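Local coordinates for protein-disulfide isomerase (Novosphingobium aromaticivorans, PDB 3GMF) that probably catalyses thiol-disulfide exchange, forming or rearranging disulfide bonds with a thioredoxin-like fold, at residues A15-V20 with I43-P48; V55-R60 with T81-F86. All coordinates share one frame; numbering follows the deposited sequence.

Interaction 1 (A15-V20 with I43-P48)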
# COMPACT_ATOMS: atom_id res chain seq x y z
N ALA A 15 -9.07 -14.82 13.61
CA ALA A 15 -8.58 -14.06 14.79
C ALA A 15 -9.57 -12.95 15.12
O ALA A 15 -10.10 -12.31 14.20
CB ALA A 15 -7.20 -13.51 14.53
N LYS A 16 -9.85 -12.75 16.41
CA LYS A 16 -10.91 -11.82 16.84
C LYS A 16 -10.64 -10.35 16.51
O LYS A 16 -11.54 -9.62 16.10
CB LYS A 16 -11.28 -12.00 18.32
CG LYS A 16 -10.11 -11.95 19.32
CD LYS A 16 -10.48 -11.23 20.63
CE LYS A 16 -11.48 -12.00 21.50
NZ LYS A 16 -12.91 -11.63 21.26
N LEU A 17 -9.39 -9.91 16.68
CA LEU A 17 -9.06 -8.51 16.37
C LEU A 17 -8.65 -8.41 14.90
O LEU A 17 -7.62 -8.95 14.49
CB LEU A 17 -7.97 -7.93 17.29
CG LEU A 17 -7.83 -6.39 17.38
CD1 LEU A 17 -6.87 -6.00 18.48
CD2 LEU A 17 -7.35 -5.73 16.09
N ARG A 18 -9.44 -7.68 14.13
CA ARG A 18 -9.10 -7.44 12.74
C ARG A 18 -8.75 -5.96 12.57
O ARG A 18 -9.62 -5.10 12.70
CB ARG A 18 -10.28 -7.81 11.85
CG ARG A 18 -10.08 -7.56 10.35
CD ARG A 18 -9.06 -8.50 9.74
NE ARG A 18 -9.54 -9.89 9.69
CZ ARG A 18 -10.22 -10.43 8.67
NH1 ARG A 18 -10.52 -9.71 7.60
NH2 ARG A 18 -10.60 -11.70 8.73
N LEU A 19 -7.47 -5.69 12.28
CA LEU A 19 -6.99 -4.33 12.04
C LEU A 19 -6.96 -4.12 10.53
O LEU A 19 -6.25 -4.83 9.82
CB LEU A 19 -5.56 -4.17 12.59
CG LEU A 19 -4.86 -2.84 12.24
CD1 LEU A 19 -5.61 -1.61 12.84
CD2 LEU A 19 -3.39 -2.85 12.64
N VAL A 20 -7.72 -3.14 10.06
CA VAL A 20 -7.68 -2.75 8.64
C VAL A 20 -6.84 -1.50 8.52
O VAL A 20 -7.06 -0.55 9.26
CB VAL A 20 -9.07 -2.44 8.12
CG1 VAL A 20 -9.00 -1.88 6.69
CG2 VAL A 20 -9.93 -3.71 8.15
N ILE A 43 5.07 -9.64 16.04
CA ILE A 43 5.41 -10.44 17.23
C ILE A 43 4.36 -10.34 18.35
O ILE A 43 4.11 -11.32 19.06
CB ILE A 43 6.85 -10.15 17.74
CG1 ILE A 43 7.06 -8.67 18.05
CG2 ILE A 43 7.88 -10.66 16.73
CD1 ILE A 43 8.40 -8.33 18.70
N GLY A 44 3.74 -9.16 18.48
CA GLY A 44 2.76 -8.91 19.54
C GLY A 44 1.38 -9.47 19.28
O GLY A 44 0.65 -9.81 20.22
N MET A 45 1.00 -9.58 18.01
CA MET A 45 -0.41 -9.83 17.67
C MET A 45 -0.66 -10.94 16.65
O MET A 45 -1.49 -11.83 16.88
CB MET A 45 -1.07 -8.51 17.20
CG MET A 45 -2.59 -8.58 17.05
SD MET A 45 -3.36 -7.07 16.38
CE MET A 45 -2.98 -7.16 14.64
N VAL A 46 0.05 -10.88 15.53
CA VAL A 46 -0.17 -11.77 14.40
C VAL A 46 0.38 -13.18 14.68
O VAL A 46 -0.35 -14.17 14.54
CB VAL A 46 0.44 -11.17 13.10
CG1 VAL A 46 0.28 -12.13 11.92
CG2 VAL A 46 -0.21 -9.82 12.79
N GLN A 47 1.66 -13.25 15.07
CA GLN A 47 2.32 -14.53 15.35
C GLN A 47 1.60 -15.31 16.46
O GLN A 47 1.36 -16.51 16.29
CB GLN A 47 3.82 -14.34 15.63
CG GLN A 47 4.68 -15.59 15.44
CD GLN A 47 4.84 -16.43 16.71
OE1 GLN A 47 5.25 -17.58 16.65
NE2 GLN A 47 4.53 -15.84 17.86
N PRO A 48 1.21 -14.64 17.59
CA PRO A 48 0.42 -15.45 18.53
C PRO A 48 -1.04 -15.75 18.13
O PRO A 48 -1.75 -16.40 18.90
CB PRO A 48 0.41 -14.59 19.81
CG PRO A 48 1.38 -13.51 19.59
CD PRO A 48 1.44 -13.29 18.13

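Interaction 2 (V55-R60 with T81-F86)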
# COMPACT_ATOMS: atom_id res chain seq x y z
N VAL A 55 -4.44 -5.28 4.91
CA VAL A 55 -3.84 -4.12 4.26
C VAL A 55 -4.67 -3.80 3.04
O VAL A 55 -4.89 -4.65 2.18
CB VAL A 55 -2.37 -4.39 3.89
CG1 VAL A 55 -1.80 -3.26 3.01
CG2 VAL A 55 -1.56 -4.54 5.16
N ARG A 56 -5.16 -2.57 3.00
CA ARG A 56 -5.86 -2.11 1.81
C ARG A 56 -5.06 -1.02 1.12
O ARG A 56 -4.56 -0.06 1.74
CB ARG A 56 -7.27 -1.64 2.13
CG ARG A 56 -8.17 -2.72 2.71
CD ARG A 56 -9.50 -2.11 3.06
NE ARG A 56 -10.37 -3.05 3.76
CZ ARG A 56 -11.65 -2.82 4.02
NH1 ARG A 56 -12.23 -1.69 3.62
NH2 ARG A 56 -12.35 -3.72 4.67
N ASN A 57 -4.90 -1.21 -0.19
CA ASN A 57 -4.20 -0.23 -1.02
C ASN A 57 -5.15 0.93 -1.30
O ASN A 57 -6.06 0.83 -2.13
CB ASN A 57 -3.70 -0.85 -2.31
CG ASN A 57 -2.71 -1.97 -2.07
OD1 ASN A 57 -2.97 -3.12 -2.41
ND2 ASN A 57 -1.59 -1.64 -1.48
N PHE A 58 -4.92 2.02 -0.60
CA PHE A 58 -5.71 3.22 -0.80
C PHE A 58 -4.92 4.06 -1.80
O PHE A 58 -3.97 4.76 -1.43
CB PHE A 58 -5.86 3.97 0.52
CG PHE A 58 -6.78 5.15 0.45
CD1 PHE A 58 -8.15 4.97 0.46
CD2 PHE A 58 -6.26 6.44 0.34
CE1 PHE A 58 -9.01 6.07 0.38
CE2 PHE A 58 -7.10 7.56 0.28
CZ PHE A 58 -8.47 7.37 0.30
N VAL A 59 -5.34 3.99 -3.07
CA VAL A 59 -4.50 4.55 -4.15
C VAL A 59 -4.84 6.02 -4.39
O VAL A 59 -5.97 6.33 -4.77
CB VAL A 59 -4.70 3.75 -5.44
CG1 VAL A 59 -3.91 4.40 -6.58
CG2 VAL A 59 -4.28 2.27 -5.25
N ARG A 60 -3.87 6.91 -4.18
CA ARG A 60 -4.14 8.36 -4.14
C ARG A 60 -3.79 9.12 -5.42
O ARG A 60 -4.27 10.25 -5.63
CB ARG A 60 -3.38 9.03 -2.98
CG ARG A 60 -3.71 8.47 -1.57
CD ARG A 60 -3.01 9.27 -0.50
NE ARG A 60 -1.56 9.32 -0.77
CZ ARG A 60 -0.77 10.33 -0.46
NH1 ARG A 60 -1.28 11.40 0.15
NH2 ARG A 60 0.53 10.29 -0.78
N THR A 81 6.11 -9.08 1.64
CA THR A 81 7.53 -8.71 1.55
C THR A 81 7.73 -7.54 0.59
O THR A 81 8.48 -6.62 0.90
CB THR A 81 8.45 -9.90 1.14
OG1 THR A 81 7.81 -10.70 0.14
CG2 THR A 81 8.76 -10.75 2.35
N LEU A 82 7.04 -7.56 -0.53
CA LEU A 82 7.17 -6.52 -1.54
C LEU A 82 6.54 -5.18 -1.10
O LEU A 82 7.16 -4.11 -1.27
CB LEU A 82 6.55 -7.00 -2.85
CG LEU A 82 7.00 -6.26 -4.12
CD1 LEU A 82 8.52 -6.05 -4.17
CD2 LEU A 82 6.50 -7.03 -5.32
N HIS A 83 5.34 -5.25 -0.55
CA HIS A 83 4.65 -4.11 0.05
C HIS A 83 5.52 -3.44 1.11
O HIS A 83 5.71 -2.23 1.09
CB HIS A 83 3.30 -4.56 0.64
CG HIS A 83 2.60 -3.51 1.45
ND1 HIS A 83 1.78 -2.55 0.88
CD2 HIS A 83 2.57 -3.28 2.78
CE1 HIS A 83 1.30 -1.77 1.83
NE2 HIS A 83 1.75 -2.20 3.00
N THR A 84 6.08 -4.24 2.03
CA THR A 84 6.95 -3.71 3.09
C THR A 84 8.21 -3.07 2.50
O THR A 84 8.62 -2.00 2.98
CB THR A 84 7.29 -4.82 4.15
OG1 THR A 84 6.11 -5.11 4.91
CG2 THR A 84 8.38 -4.37 5.10
N ALA A 85 8.78 -3.69 1.47
CA ALA A 85 9.97 -3.16 0.79
C ALA A 85 9.74 -1.77 0.18
O ALA A 85 10.51 -0.84 0.44
CB ALA A 85 10.49 -4.14 -0.28
N PHE A 86 8.66 -1.62 -0.59
CA PHE A 86 8.29 -0.29 -1.11
C PHE A 86 8.08 0.74 -0.02
O PHE A 86 8.49 1.90 -0.17
CB PHE A 86 7.06 -0.35 -2.01
CG PHE A 86 7.36 -0.74 -3.43
CD1 PHE A 86 7.95 0.17 -4.32
CD2 PHE A 86 7.02 -2.02 -3.89
CE1 PHE A 86 8.19 -0.19 -5.64
CE2 PHE A 86 7.27 -2.40 -5.20
CZ PHE A 86 7.87 -1.49 -6.08

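Interaction 1 (A15-V20 with I43-P48)
Met45 reaches across from helix 28-46 to Leu17 and Leu19, two buried side chains on one face of strand 17-23. The side chain runs out extended as far as SD, with CG anti to the backbone N (chi1 -170°) and chi2 near -175°, which carries SD into the 8.8 Å gap between the CA atoms of Leu17 and Met45. SD then lies 4.2 Å from Leu17 CD2 and also 4.2 Å from Leu17 CD1, against both methyls of the leucine. At SD the chain bends (chi3 76°), swinging CE toward the next leucine, where it rests 4.4 Å from Leu19 CB. No hydrogen bond joins the two segments. The helix and strand open the beta-alpha-beta unit of a thioredoxin fold, completed by strand 51-57, whose Ile53 touches Met45 too. Ile174 packs on both leucines; Leu196 also touches Leu17, and Phe172 and Ile192 touch Leu19. Around this apolar centre the contact gives way quickly to solvent: Ile43 and Gln47 are exposed, as is Lys16 just before the strand. Arg18, pointing to the other face of the sheet, forms a salt bridge through NH1 with Glu54.

Interaction 2 (V55-R60 with T81-F86)
His83 ND1 is hydrogen-bonded to Tyr25 OH, while the imidazole it belongs to lies against Val55 of strand 51-57. The two side chains approach from opposite directions, one from helix 76-88 and one from the sheet, bridging 9.5 Å between the CA atoms of Val55 and His83. Val55 CG1 sits over one face of the ring in a CH-pi contact, 4.0 Å from the centroid and 30° off the ring normal. It is displaced toward the far side of the imidazole: CG1 is 3.6 Å from His83 CE1 and 3.7 Å from His83 NE2. On the histidine, CG anti to the backbone N (chi1 172°) sends the ring away from the helix to the strand, and a chi2 of 85° turns the ring plane roughly perpendicular to the CA-CB-CG plane, presenting a face to the methyl.

Asn57, two residues further along the strand, approaches the ring obliquely; its ND2 stays 4.2 Å from His83 ND1, and no hydrogen bond forms between them. Instead Asn57 OD1 bonds to Asn72 ND2, tying the strand to helix 62-73. All three touching side chains are buried, and the Tyr25 bond probably restricts rotation of the imidazole. Val23 also touches His83, whose side chain lies near, though not against, Cys27 and Cys30 of a CxxC pattern at the start of helix 28-46, probably the redox site. A helix of the helical insertion packed over the face of the sheet beside this presumed site is consistent with a DsbA-like thioredoxin fold.

Interaction 1 closes before interaction 2 opens along the chain, and their centres lie 18 Å apart. They share one mixed sheet, in which strands 17-23 and 51-57 are parallel neighbours; helix 28-46 makes the crossover between them. Interaction 1 is peripheral, about 19 Å from the centre of the chain, and joins that helix to the sheet, holding the beta-alpha-beta unit together. Interaction 2, about 2 Å from the centre, packs helix 76-88, part of the helical insertion between strands 51-57 and 171-174, onto the same sheet. One contact thus lies within the thioredoxin-type core, and the other connects that core with the inserted helices.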